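PDB 3CYP: motility protein B from Helicobacter pylori, which probably forms, with MotA, the stator of the flagellar motor, its periplasmic OmpA-like domain serving to anchor the stator to the cell wall. Local coordinates for residues 92-97 and 106-111. Numbering follows the deposited sequence.
Sequences NPIAPN and NNRVEI
Asn106 uses its side-chain amide to grip the backbone of Ile94 and Ala95. Asn106 OD1 accepts from Ala95 N at 3.0 Å, in the amide plane and on a lone pair. Ile94 N adds a weak, bent bond to the same oxygen. On the other branch, Asn106 ND2 donates to Ala95 O at 3.0 Å with an N-H...O angle of 160°. That carbonyl lies in the plane of the Asn106 amide, although the donor stands above the carbonyl's own plane. Both backbone polar groups of Ala95 are thus paired with one amide, which is buried. Pro93 CB rests against this amide, 3.4 Å from Asn106 OD1.

Arg108 makes the second attachment. Arg108 NH2 donates to Asn92 O at 2.8 Å, close to the guanidinium plane. NH1 turns back to Asn106 O. NE and NH2 hold Glu110 side-on, both reaching OE1 from the same face of the carboxylate; Arg108 NE to Glu110 OE1 is 2.8 Å, a salt bridge. The Arg108 chain bends at chi2 (-87°) and rises from the strand toward the loop, and the Glu110 carboxylate leans back to meet it. Phe44 of the neighbouring strand 38-44 adds a cation-pi contact.

Ile94 lies over one guanidinium face. Ile94 CG2 comes within 3.4 Å of Arg108 NH2, and CD1 touches Arg108 NE and CD. Ile94 CG2 also meets Glu110 OE1 at 3.5 Å.

The contact ties the loop after strand 83-87 to the start of strand 108-114 in this OmpA-like, periplasmic domain. The hydrogen bonds hold the loop by its backbone, while the Ile94 side chain adds apolar contact over the guanidinium. In-plane bonds to Asn92, Asn106 and Glu110 hold the guanidinium's orientation, and the nearby carboxylate probably offsets its charge.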
ATOM      1  N   ASN B  92       5.442  15.436  11.673  1.00 20.86           N
ATOM      2  CA  ASN B  92       4.419  16.294  11.104  1.00 21.85           C
ATOM      3  C   ASN B  92       3.119  16.301  11.905  1.00 21.90           C
ATOM      4  O   ASN B  92       2.046  16.184  11.348  1.00 22.40           O
ATOM      5  CB  ASN B  92       4.173  15.901   9.659  1.00 22.02           C
ATOM      6  CG  ASN B  92       5.414  16.079   8.824  1.00 24.47           C
ATOM      7  OD1 ASN B  92       5.743  17.190   8.453  1.00 28.24           O
ATOM      8  ND2 ASN B  92       6.160  15.000   8.612  1.00 27.15           N
ATOM      9  N   PRO B  93       3.207  16.540  13.209  1.00 21.89           N
ATOM     10  CA  PRO B  93       1.973  16.623  13.998  1.00 21.76           C
ATOM     11  C   PRO B  93       1.074  17.779  13.562  1.00 22.69           C
ATOM     12  O   PRO B  93       1.590  18.778  13.056  1.00 22.94           O
ATOM     13  CB  PRO B  93       2.506  16.896  15.414  1.00 21.21           C
ATOM     14  CG  PRO B  93       3.820  17.553  15.193  1.00 21.76           C
ATOM     15  CD  PRO B  93       4.401  16.845  14.035  1.00 22.00           C
ATOM     16  N   ILE B  94      -0.242  17.649  13.750  1.00 22.97           N
ATOM     17  CA  ILE B  94      -1.150  18.760  13.461  1.00 24.40           C
ATOM     18  C   ILE B  94      -1.289  19.689  14.661  1.00 24.87           C
ATOM     19  O   ILE B  94      -1.684  20.836  14.508  1.00 25.56           O
ATOM     20  CB  ILE B  94      -2.545  18.343  12.905  1.00 25.39           C
ATOM     21  CG1 ILE B  94      -3.228  17.280  13.755  1.00 26.23           C
ATOM     22  CG2 ILE B  94      -2.407  17.890  11.489  1.00 27.50           C
ATOM     23  CD1 ILE B  94      -4.394  16.596  13.012  1.00 25.81           C
ATOM     24  N   ALA B  95      -0.948  19.182  15.838  1.00 24.69           N
ATOM     25  CA  ALA B  95      -1.131  19.918  17.080  1.00 25.83           C
ATOM     26  C   ALA B  95       0.141  19.725  17.877  1.00 26.05           C
ATOM     27  O   ALA B  95       0.796  18.705  17.735  1.00 24.22           O
ATOM     28  CB  ALA B  95      -2.294  19.344  17.838  1.00 25.80           C
ATOM     29  N   PRO B  96       0.469  20.671  18.768  1.00 27.56           N
ATOM     30  CA  PRO B  96       1.674  20.437  19.559  1.00 28.04           C
ATOM     31  C   PRO B  96       1.474  19.229  20.466  1.00 28.21           C
ATOM     32  O   PRO B  96       0.351  18.968  20.899  1.00 28.23           O
ATOM     33  CB  PRO B  96       1.829  21.747  20.362  1.00 28.50           C
ATOM     34  CG  PRO B  96       0.454  22.330  20.411  1.00 28.83           C
ATOM     35  CD  PRO B  96      -0.223  21.924  19.128  1.00 28.09           C
ATOM     36  N   ASN B  97       2.523  18.458  20.735  1.00 28.78           N
ATOM     37  CA  ASN B  97       2.381  17.282  21.589  1.00 29.50           C
ATOM     38  C   ASN B  97       2.555  17.681  23.051  1.00 30.53           C
ATOM     39  O   ASN B  97       3.210  16.968  23.811  1.00 31.81           O
ATOM     40  CB  ASN B  97       3.396  16.191  21.224  1.00 29.29           C
ATOM     41  CG  ASN B  97       2.993  15.382  19.978  1.00 28.71           C
ATOM     42  OD1 ASN B  97       3.703  15.398  18.954  1.00 28.99           O
ATOM     43  ND2 ASN B  97       1.907  14.639  20.082  1.00 22.19           N
ATOM     44  N   ASN B 106      -3.138  14.010  17.093  1.00 19.22           N
ATOM     45  CA  ASN B 106      -2.062  13.591  16.171  1.00 18.45           C
ATOM     46  C   ASN B 106      -2.161  12.146  15.713  1.00 16.86           C
ATOM     47  O   ASN B 106      -1.436  11.727  14.823  1.00 16.56           O
ATOM     48  CB  ASN B 106      -0.677  13.876  16.787  1.00 18.36           C
ATOM     49  CG  ASN B 106      -0.382  15.379  16.909  1.00 18.61           C
ATOM     50  OD1 ASN B 106      -0.799  16.170  16.070  1.00 20.47           O
ATOM     51  ND2 ASN B 106       0.303  15.791  18.000  1.00 21.39           N
ATOM     52  N   ASN B 107      -3.042  11.368  16.322  1.00 16.07           N
ATOM     53  CA  ASN B 107      -3.253   9.986  15.970  1.00 16.23           C
ATOM     54  C   ASN B 107      -4.330   9.943  14.898  1.00 15.39           C
ATOM     55  O   ASN B 107      -5.532   9.909  15.187  1.00 15.09           O
ATOM     56  CB  ASN B 107      -3.667   9.195  17.213  1.00 16.39           C
ATOM     57  CG  ASN B 107      -2.578   9.152  18.214  1.00 19.16           C
ATOM     58  OD1 ASN B 107      -1.501   8.635  17.929  1.00 19.32           O
ATOM     59  ND2 ASN B 107      -2.787   9.800  19.369  1.00 17.87           N
ATOM     60  N   ARG B 108      -3.894   9.959  13.643  1.00 14.97           N
ATOM     61  CA  ARG B 108      -4.842  10.141  12.539  1.00 14.09           C
ATOM     62  C   ARG B 108      -4.283   9.656  11.219  1.00 13.55           C
ATOM     63  O   ARG B 108      -3.100   9.407  11.081  1.00 14.05           O
ATOM     64  CB  ARG B 108      -5.296  11.611  12.424  1.00 14.12           C
ATOM     65  CG  ARG B 108      -4.467  12.574  11.570  1.00 16.48           C
ATOM     66  CD  ARG B 108      -3.358  13.204  12.275  1.00 16.76           C
ATOM     67  NE  ARG B 108      -2.523  14.078  11.440  1.00 16.57           N
ATOM     68  CZ  ARG B 108      -1.267  14.347  11.741  1.00 15.20           C
ATOM     69  NH1 ARG B 108      -0.731  13.850  12.836  1.00 16.27           N
ATOM     70  NH2 ARG B 108      -0.517  15.065  10.934  1.00 15.39           N
ATOM     71  N   VAL B 109      -5.191   9.518  10.269  1.00 12.11           N
ATOM     72  CA  VAL B 109      -4.839   9.231   8.867  1.00 12.62           C
ATOM     73  C   VAL B 109      -5.412  10.392   8.069  1.00 12.88           C
ATOM     74  O   VAL B 109      -6.541  10.821   8.325  1.00 12.82           O
ATOM     75  CB  VAL B 109      -5.372   7.886   8.411  1.00 12.35           C
ATOM     76  CG1 VAL B 109      -5.352   7.804   6.867  1.00 12.50           C
ATOM     77  CG2 VAL B 109      -4.579   6.777   9.018  1.00 13.74           C
ATOM     78  N   GLU B 110      -4.590  10.917   7.138  1.00 11.65           N
ATOM     79  CA  GLU B 110      -4.966  12.026   6.240  1.00 13.60           C
ATOM     80  C   GLU B 110      -4.972  11.532   4.809  1.00 12.64           C
ATOM     81  O   GLU B 110      -4.133  10.692   4.442  1.00 13.81           O
ATOM     82  CB  GLU B 110      -3.990  13.221   6.367  1.00 13.89           C
ATOM     83  CG  GLU B 110      -3.935  13.790   7.781  1.00 14.86           C
ATOM     84  CD  GLU B 110      -2.967  14.921   7.941  1.00 17.45           C
ATOM     85  OE1 GLU B 110      -2.890  15.465   9.068  1.00 19.26           O
ATOM     86  OE2 GLU B 110      -2.237  15.253   6.967  1.00 19.98           O
ATOM     87  N   ILE B 111      -5.878  12.089   4.009  1.00 12.25           N
ATOM     88  CA  ILE B 111      -6.008  11.761   2.580  1.00 13.05           C
ATOM     89  C   ILE B 111      -5.353  12.886   1.776  1.00 12.09           C
ATOM     90  O   ILE B 111      -5.729  14.048   1.942  1.00 12.22           O
ATOM     91  CB  ILE B 111      -7.466  11.651   2.153  1.00 12.44           C
ATOM     92  CG1 ILE B 111      -8.143  10.429   2.840  1.00 13.13           C
ATOM     93  CG2 ILE B 111      -7.565  11.570   0.619  1.00 14.43           C
ATOM     94  CD1 ILE B 111      -7.584   9.051   2.419  1.00 15.70           C
TER